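Long-range contact in aminopeptidase C (Lactobacillus rhamnosus, PDB 4K7C), which probably removes amino acids from the N-terminal end of peptides as a cysteine aminopeptidase of the papain-like, bleomycin-hydrolase type: residues I154-S166 / Y217-E229. Numbering follows the deposited sequence. Where two conformers were deposited one is given.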
ATOM      1  N   ILE A 154     -25.547 -14.004 -28.362  1.00 16.01           N
ATOM      2  CA  ILE A 154     -24.665 -13.222 -27.511  1.00 16.79           C
ATOM      3  C   ILE A 154     -25.485 -12.078 -26.936  1.00 16.32           C
ATOM      4  O   ILE A 154     -26.558 -11.710 -27.447  1.00 16.02           O
ATOM      5  CB  ILE A 154     -23.357 -12.762 -28.274  1.00 19.26           C
ATOM      6  CG1 ILE A 154     -22.199 -12.367 -27.296  1.00 22.50           C
ATOM      7  CG2 ILE A 154     -23.616 -11.637 -29.283  1.00 18.46           C
ATOM      8  CD1 ILE A 154     -21.841 -13.416 -26.246  1.00 22.99           C
ATOM      9  N   VAL A 155     -24.968 -11.496 -25.872  1.00 16.22           N
ATOM     10  CA  VAL A 155     -25.543 -10.342 -25.215  1.00 16.04           C
ATOM     11  C   VAL A 155     -24.478  -9.268 -24.862  1.00 18.42           C
ATOM     12  O   VAL A 155     -23.288  -9.604 -24.700  1.00 17.11           O
ATOM     13  CB  VAL A 155     -26.354 -10.735 -23.955  1.00 17.75           C
ATOM     14  CG1 VAL A 155     -27.414 -11.763 -24.298  1.00 15.69           C
ATOM     15  CG2 VAL A 155     -25.478 -11.212 -22.802  1.00 16.80           C
ATOM     16  N   PRO A 156     -24.911  -8.019 -24.726  1.00 16.24           N
ATOM     17  CA  PRO A 156     -24.051  -7.001 -24.124  1.00 17.19           C
ATOM     18  C   PRO A 156     -23.541  -7.454 -22.763  1.00 16.08           C
ATOM     19  O   PRO A 156     -24.199  -8.099 -21.986  1.00 16.17           O
ATOM     20  CB  PRO A 156     -24.991  -5.829 -23.945  1.00 15.67           C
ATOM     21  CG  PRO A 156     -26.025  -6.009 -25.006  1.00 17.89           C
ATOM     22  CD  PRO A 156     -26.290  -7.474 -24.894  1.00 17.67           C
ATOM     23  N   LYS A 157     -22.347  -7.003 -22.442  1.00 18.69           N
ATOM     24  CA  LYS A 157     -21.775  -7.215 -21.139  1.00 18.68           C
ATOM     25  C   LYS A 157     -22.672  -6.761 -19.988  1.00 17.95           C
ATOM     26  O   LYS A 157     -22.835  -7.469 -19.011  1.00 19.09           O
ATOM     27  CB  LYS A 157     -20.349  -6.578 -21.079  1.00 20.00           C
ATOM     28  CG  LYS A 157     -19.568  -7.086 -19.830  1.00 23.20           C
ATOM     29  CD  LYS A 157     -18.328  -6.262 -19.613  1.00 27.95           C
ATOM     30  CE  LYS A 157     -17.533  -6.736 -18.460  1.00 31.57           C
ATOM     31  NZ  LYS A 157     -17.208  -8.170 -18.774  1.00 33.64           N
ATOM     32  N   SER A 158     -23.283  -5.598 -20.099  1.00 17.18           N
ATOM     33  CA  SER A 158     -24.194  -5.095 -19.075  1.00 19.01           C
ATOM     34  C   SER A 158     -25.352  -6.000 -18.786  1.00 19.13           C
ATOM     35  O   SER A 158     -25.904  -5.918 -17.741  1.00 18.09           O
ATOM     36  CB  SER A 158     -24.754  -3.710 -19.450  1.00 19.10           C
ATOM     37  OG  SER A 158     -25.545  -3.793 -20.623  1.00 18.70           O
ATOM     38  N   VAL A 159     -25.683  -6.894 -19.732  1.00 15.68           N
ATOM     39  CA  VAL A 159     -26.857  -7.748 -19.617  1.00 17.26           C
ATOM     40  C   VAL A 159     -26.578  -9.085 -18.937  1.00 17.24           C
ATOM     41  O   VAL A 159     -27.506  -9.690 -18.333  1.00 19.09           O
ATOM     42  CB  VAL A 159     -27.467  -7.941 -21.038  1.00 15.95           C
ATOM     43  CG1 VAL A 159     -28.586  -8.968 -21.031  1.00 17.19           C
ATOM     44  CG2 VAL A 159     -28.035  -6.622 -21.551  1.00 19.09           C
HETATM   45  N   MSE A 160     -25.336  -9.537 -18.981  1.00 17.44           N
HETATM   46  CA  MSE A 160     -24.865 -10.679 -18.209  1.00 16.41           C
HETATM   47  C   MSE A 160     -23.447 -10.341 -17.669  1.00 17.56           C
HETATM   48  O   MSE A 160     -22.431 -10.712 -18.283  1.00 15.79           O
HETATM   49  CB  MSE A 160     -24.787 -12.014 -18.905  1.00 17.20           C
HETATM   50  CG  MSE A 160     -24.727 -13.013 -17.811  1.00 19.23           C
HETATM   51 SE   MSE A 160     -24.787 -14.861 -18.537  1.00 20.69          SE
HETATM   52  CE  MSE A 160     -24.933 -15.890 -16.897  1.00 20.68           C
ATOM     53  N   PRO A 161     -23.419  -9.562 -16.597  1.00 18.33           N
ATOM     54  CA  PRO A 161     -22.163  -9.121 -16.008  1.00 18.68           C
ATOM     55  C   PRO A 161     -21.325 -10.256 -15.423  1.00 16.37           C
ATOM     56  O   PRO A 161     -21.817 -11.414 -15.152  1.00 16.01           O
ATOM     57  CB  PRO A 161     -22.603  -8.177 -14.870  1.00 21.63           C
ATOM     58  CG  PRO A 161     -24.032  -7.908 -15.026  1.00 22.87           C
ATOM     59  CD  PRO A 161     -24.578  -9.054 -15.857  1.00 20.80           C
ATOM     60  N   GLU A 162     -20.073  -9.939 -15.179  1.00 17.05           N
ATOM     61  CA  GLU A 162     -19.212 -10.828 -14.432  1.00 15.87           C
ATOM     62  C   GLU A 162     -19.725 -11.121 -13.001  1.00 15.79           C
ATOM     63  O   GLU A 162     -20.376 -10.306 -12.324  1.00 15.35           O
ATOM     64  CB  GLU A 162     -17.736 -10.266 -14.360  1.00 16.05           C
ATOM     65  CG  GLU A 162     -17.138 -10.085 -15.743  1.00 17.02           C
ATOM     66  CD  GLU A 162     -16.719 -11.423 -16.309  1.00 17.30           C
ATOM     67  OE1 GLU A 162     -15.954 -12.119 -15.593  1.00 15.09           O
ATOM     68  OE2 GLU A 162     -17.154 -11.746 -17.453  1.00 16.29           O
ATOM     69  N   THR A 163     -19.334 -12.281 -12.534  1.00 14.91           N
ATOM     70  CA  THR A 163     -19.486 -12.707 -11.157  1.00 14.84           C
ATOM     71  C   THR A 163     -18.085 -13.030 -10.558  1.00 15.20           C
ATOM     72  O   THR A 163     -17.066 -12.854 -11.205  1.00 15.47           O
ATOM     73  CB  THR A 163     -20.340 -13.945 -11.059  1.00 13.21           C
ATOM     74  OG1 THR A 163     -19.620 -15.025 -11.636  1.00 13.84           O
ATOM     75  CG2 THR A 163     -21.776 -13.760 -11.762  1.00 14.42           C
ATOM     76  N   TYR A 164     -18.076 -13.398  -9.300  1.00 17.08           N
ATOM     77  CA  TYR A 164     -16.847 -13.867  -8.621  1.00 15.88           C
ATOM     78  C   TYR A 164     -16.179 -14.920  -9.438  1.00 17.05           C
ATOM     79  O   TYR A 164     -15.022 -14.799  -9.702  1.00 15.85           O
ATOM     80  CB  TYR A 164     -17.112 -14.307  -7.165  1.00 16.17           C
ATOM     81  CG  TYR A 164     -15.879 -14.717  -6.429  1.00 15.56           C
ATOM     82  CD1 TYR A 164     -15.288 -13.900  -5.478  1.00 20.51           C
ATOM     83  CD2 TYR A 164     -15.305 -15.960  -6.673  1.00 18.02           C
ATOM     84  CE1 TYR A 164     -14.080 -14.297  -4.870  1.00 19.90           C
ATOM     85  CE2 TYR A 164     -14.182 -16.367  -6.006  1.00 17.87           C
ATOM     86  CZ  TYR A 164     -13.608 -15.533  -5.086  1.00 20.58           C
ATOM     87  OH  TYR A 164     -12.483 -15.947  -4.418  1.00 23.79           O
ATOM     88  N   SER A 165     -16.898 -15.976  -9.829  1.00 14.32           N
ATOM     89  CA  SER A 165     -16.297 -17.151 -10.412  1.00 14.78           C
ATOM     90  C   SER A 165     -15.901 -16.891 -11.867  1.00 15.29           C
ATOM     91  O   SER A 165     -15.001 -17.492 -12.354  1.00 15.79           O
ATOM     92  CB  SER A 165     -17.228 -18.332 -10.341  1.00 15.95           C
ATOM     93  OG  SER A 165     -17.446 -18.740  -9.049  1.00 16.61           O
ATOM     94  N   SER A 166     -16.631 -16.028 -12.552  1.00 14.65           N
ATOM     95  CA  SER A 166     -16.313 -15.824 -13.971  1.00 15.08           C
ATOM     96  C   SER A 166     -14.974 -15.141 -14.111  1.00 17.35           C
ATOM     97  O   SER A 166     -14.266 -15.391 -15.075  1.00 17.40           O
ATOM     98  CB  SER A 166     -17.380 -15.001 -14.731  1.00 15.30           C
ATOM     99  OG  SER A 166     -17.616 -13.694 -14.234  1.00 16.34           O
ATOM    100  N   TYR A 217     -25.617 -20.935 -10.113  1.00 15.43           N
ATOM    101  CA  TYR A 217     -25.185 -20.331  -8.826  1.00 14.83           C
ATOM    102  C   TYR A 217     -23.865 -19.534  -8.973  1.00 15.10           C
ATOM    103  O   TYR A 217     -23.698 -18.479  -8.343  1.00 15.22           O
ATOM    104  CB  TYR A 217     -24.964 -21.373  -7.772  1.00 13.43           C
ATOM    105  CG  TYR A 217     -26.205 -21.881  -7.080  1.00 13.97           C
ATOM    106  CD1 TYR A 217     -27.489 -21.654  -7.597  1.00 12.73           C
ATOM    107  CD2 TYR A 217     -26.096 -22.700  -5.985  1.00 15.30           C
ATOM    108  CE1 TYR A 217     -28.650 -22.171  -6.983  1.00 13.64           C
ATOM    109  CE2 TYR A 217     -27.238 -23.191  -5.350  1.00 16.41           C
ATOM    110  CZ  TYR A 217     -28.502 -22.960  -5.864  1.00 15.65           C
ATOM    111  OH  TYR A 217     -29.575 -23.465  -5.181  1.00 15.65           O
ATOM    112  N   THR A 218     -22.918 -20.077  -9.713  1.00 14.99           N
ATOM    113  CA  THR A 218     -21.606 -19.416  -9.904  1.00 15.60           C
ATOM    114  C   THR A 218     -21.591 -18.237 -10.829  1.00 14.79           C
ATOM    115  O   THR A 218     -20.850 -17.297 -10.610  1.00 15.47           O
ATOM    116  CB  THR A 218     -20.497 -20.406 -10.281  1.00 15.69           C
ATOM    117  OG1 THR A 218     -20.846 -21.252 -11.383  1.00 14.62           O
ATOM    118  CG2 THR A 218     -20.172 -21.250  -9.055  1.00 15.87           C
ATOM    119  N   LEU A 219     -22.376 -18.335 -11.904  1.00 14.64           N
ATOM    120  CA  LEU A 219     -22.267 -17.448 -13.050  1.00 14.50           C
ATOM    121  C   LEU A 219     -23.505 -16.601 -13.329  1.00 15.14           C
ATOM    122  O   LEU A 219     -23.363 -15.569 -14.015  1.00 15.73           O
ATOM    123  CB  LEU A 219     -21.959 -18.293 -14.280  1.00 16.43           C
ATOM    124  CG  LEU A 219     -20.666 -19.139 -14.241  1.00 13.69           C
ATOM    125  CD1 LEU A 219     -20.496 -19.855 -15.560  1.00 16.74           C
ATOM    126  CD2 LEU A 219     -19.427 -18.285 -13.918  1.00 14.37           C
ATOM    127  N   GLY A 220     -24.634 -16.991 -12.745  1.00 15.48           N
ATOM    128  CA  GLY A 220     -25.956 -16.331 -12.967  1.00 17.17           C
ATOM    129  C   GLY A 220     -26.824 -17.102 -13.990  1.00 16.91           C
ATOM    130  O   GLY A 220     -26.445 -18.095 -14.610  1.00 16.35           O
ATOM    131  N   ASN A 221     -28.038 -16.591 -14.134  1.00 19.19           N
ATOM    132  CA  ASN A 221     -28.978 -17.137 -15.088  1.00 17.07           C
ATOM    133  C   ASN A 221     -28.740 -16.516 -16.446  1.00 19.27           C
ATOM    134  O   ASN A 221     -28.749 -15.276 -16.619  1.00 21.74           O
ATOM    135  CB  ASN A 221     -30.380 -16.775 -14.704  1.00 16.89           C
ATOM    136  CG  ASN A 221     -30.819 -17.312 -13.370  1.00 18.57           C
ATOM    137  OD1 ASN A 221     -30.543 -18.469 -12.969  1.00 17.19           O
ATOM    138  ND2 ASN A 221     -31.385 -16.416 -12.610  1.00 21.52           N
ATOM    139  N   PRO A 222     -28.578 -17.344 -17.449  1.00 19.82           N
ATOM    140  CA  PRO A 222     -28.466 -16.748 -18.793  1.00 18.57           C
ATOM    141  C   PRO A 222     -29.715 -16.065 -19.228  1.00 18.16           C
ATOM    142  O   PRO A 222     -30.841 -16.620 -19.072  1.00 17.54           O
ATOM    143  CB  PRO A 222     -28.207 -17.952 -19.682  1.00 20.64           C
ATOM    144  CG  PRO A 222     -27.828 -19.033 -18.787  1.00 23.62           C
ATOM    145  CD  PRO A 222     -28.561 -18.818 -17.488  1.00 22.04           C
ATOM    146  N   PRO A 223     -29.585 -14.864 -19.733  1.00 19.28           N
ATOM    147  CA  PRO A 223     -30.753 -14.143 -20.167  1.00 22.24           C
ATOM    148  C   PRO A 223     -31.431 -14.772 -21.427  1.00 21.21           C
ATOM    149  O   PRO A 223     -30.790 -15.389 -22.224  1.00 18.85           O
ATOM    150  CB  PRO A 223     -30.201 -12.775 -20.536  1.00 23.99           C
ATOM    151  CG  PRO A 223     -28.734 -12.965 -20.672  1.00 22.86           C
ATOM    152  CD  PRO A 223     -28.356 -14.063 -19.785  1.00 20.39           C
ATOM    153  N   THR A 224     -32.739 -14.601 -21.543  1.00 20.71           N
ATOM    154  CA  THR A 224     -33.477 -15.023 -22.704  1.00 20.87           C
ATOM    155  C   THR A 224     -34.155 -13.847 -23.488  1.00 19.55           C
ATOM    156  O   THR A 224     -34.431 -13.944 -24.681  1.00 20.39           O
ATOM    157  CB  THR A 224     -34.596 -16.017 -22.283  1.00 22.63           C
ATOM    158  OG1 THR A 224     -35.382 -15.444 -21.223  1.00 23.77           O
ATOM    159  CG2 THR A 224     -33.983 -17.368 -21.816  1.00 24.32           C
ATOM    160  N   LYS A 225     -34.415 -12.760 -22.829  1.00 18.00           N
ATOM    161  CA  LYS A 225     -35.095 -11.615 -23.418  0.50 21.24           C
ATOM    162  C   LYS A 225     -34.657 -10.343 -22.697  1.00 21.15           C
ATOM    163  O   LYS A 225     -34.679 -10.298 -21.444  1.00 20.83           O
ATOM    164  CB  LYS A 225     -36.586 -11.813 -23.225  0.50 23.56           C
ATOM    165  CG  LYS A 225     -37.415 -10.660 -23.730  0.50 26.96           C
ATOM    166  CD  LYS A 225     -38.878 -11.036 -23.803  0.50 31.32           C
ATOM    167  CE  LYS A 225     -39.681 -10.216 -22.819  0.50 32.61           C
ATOM    168  NZ  LYS A 225     -41.111 -10.507 -23.073  0.50 34.13           N
ATOM    169  N   PHE A 226     -34.257  -9.302 -23.427  1.00 19.21           N
ATOM    170  CA  PHE A 226     -33.864  -8.058 -22.721  1.00 19.05           C
ATOM    171  C   PHE A 226     -34.056  -6.845 -23.616  1.00 19.66           C
ATOM    172  O   PHE A 226     -34.099  -6.954 -24.870  1.00 19.44           O
ATOM    173  CB  PHE A 226     -32.383  -8.157 -22.331  1.00 16.94           C
ATOM    174  CG  PHE A 226     -31.462  -8.440 -23.521  1.00 17.50           C
ATOM    175  CD1 PHE A 226     -31.283  -9.727 -23.984  1.00 19.73           C
ATOM    176  CD2 PHE A 226     -30.848  -7.452 -24.144  1.00 16.18           C
ATOM    177  CE1 PHE A 226     -30.470  -9.993 -25.093  1.00 17.40           C
ATOM    178  CE2 PHE A 226     -30.003  -7.666 -25.221  1.00 15.81           C
ATOM    179  CZ  PHE A 226     -29.808  -8.962 -25.717  1.00 16.55           C
ATOM    180  N   ASP A 227     -34.095  -5.682 -22.989  1.00 20.79           N
ATOM    181  CA  ASP A 227     -34.018  -4.394 -23.684  1.00 23.03           C
ATOM    182  C   ASP A 227     -32.587  -3.885 -23.711  1.00 23.63           C
ATOM    183  O   ASP A 227     -31.831  -4.122 -22.754  1.00 26.59           O
ATOM    184  CB  ASP A 227     -34.880  -3.375 -22.990  1.00 24.03           C
ATOM    185  CG  ASP A 227     -36.337  -3.637 -23.102  1.00 27.56           C
ATOM    186  OD1 ASP A 227     -36.824  -4.571 -23.794  1.00 29.71           O
ATOM    187  OD2 ASP A 227     -37.044  -2.803 -22.488  1.00 29.96           O
ATOM    188  N   PHE A 228     -32.207  -3.233 -24.801  1.00 25.74           N
ATOM    189  CA  PHE A 228     -30.867  -2.680 -24.980  1.00 22.02           C
ATOM    190  C   PHE A 228     -31.021  -1.161 -25.129  1.00 24.27           C
ATOM    191  O   PHE A 228     -31.695  -0.725 -26.061  1.00 24.20           O
ATOM    192  CB  PHE A 228     -30.295  -3.280 -26.218  1.00 22.11           C
ATOM    193  CG  PHE A 228     -28.877  -2.848 -26.561  1.00 21.59           C
ATOM    194  CD1 PHE A 228     -27.909  -2.691 -25.576  1.00 23.77           C
ATOM    195  CD2 PHE A 228     -28.518  -2.700 -27.862  1.00 21.50           C
ATOM    196  CE1 PHE A 228     -26.619  -2.312 -25.903  1.00 22.83           C
ATOM    197  CE2 PHE A 228     -27.211  -2.393 -28.218  1.00 24.22           C
ATOM    198  CZ  PHE A 228     -26.265  -2.197 -27.226  1.00 24.29           C
ATOM    199  N   GLU A 229     -30.466  -0.368 -24.194  1.00 23.66           N
ATOM    200  CA  GLU A 229     -30.503   1.070 -24.250  1.00 21.65           C
ATOM    201  C   GLU A 229     -29.031   1.586 -24.241  1.00 21.84           C
ATOM    202  O   GLU A 229     -28.227   1.053 -23.491  1.00 19.17           O
ATOM    203  CB  GLU A 229     -31.160   1.618 -22.971  1.00 24.37           C
ATOM    204  CG  GLU A 229     -32.643   1.367 -22.802  1.00 25.59           C
ATOM    205  CD  GLU A 229     -33.228   2.045 -21.565  1.00 31.92           C
ATOM    206  OE1 GLU A 229     -33.504   3.255 -21.613  1.00 23.04           O
ATOM    207  OE2 GLU A 229     -33.572   1.309 -20.585  1.00 32.96           O
TER
HETATM  208  O   HOH W   1     -28.040 -12.166 -16.641  1.00 34.14           O
HETATM  209  O   HOH W   2     -24.196 -12.780 -14.228  1.00 17.32           O
HETATM  210  O   HOH W   3     -19.379 -16.891  -8.432  1.00 15.46           O
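V159 lays CG1 over one face of the F226 ring, 4.1 Å from its centroid and 22° off the normal, in a CH-pi contact. The methyl reaches the ring because it stands anti to the backbone N (chi1 172°), and it also meets CG of P223. V155 CG1 approaches F226 CE1 at 3.6 Å, while P156 uses two ring atoms, CD against F226 and CG against F228. F248, on helix 245-253, packs against both P156 and F226. Selenomethionine M160, introduced for the structure determination, runs out extended, crossing P223 at about a right angle with SE 3.9 Å from P223 CD. Its CE ends among backbone carbonyls, 3.3 Å from L219 O.

Polar contacts take over where helix 197-219 ends. T163 OG1 donates to T218 O at 2.8 Å, in the carbonyl plane with a C=O...donor angle of 147°, and accepts from S166 N in an ST motif; CG2 of the same residue rests near L219 O. A valine in place of T163 would probably leave T218 O without this direct donor and S166 N without its acceptor, loosening the turn against the helix end. Water 3 gives T218 O a second donor and accepts from S165 OG. Water 2 donates to both P161 O and L219 O, carbonyls that N97 also binds, and water 1 similarly joins V159 O to N221 O. G220, whose phi is positive, is the first residue to leave the helical conformation.

Together these contacts illustrate how a loop between two helices can dock along a helix C-terminus and its exit into a two-stranded antiparallel hairpin, here within a papain-like cysteine peptidase.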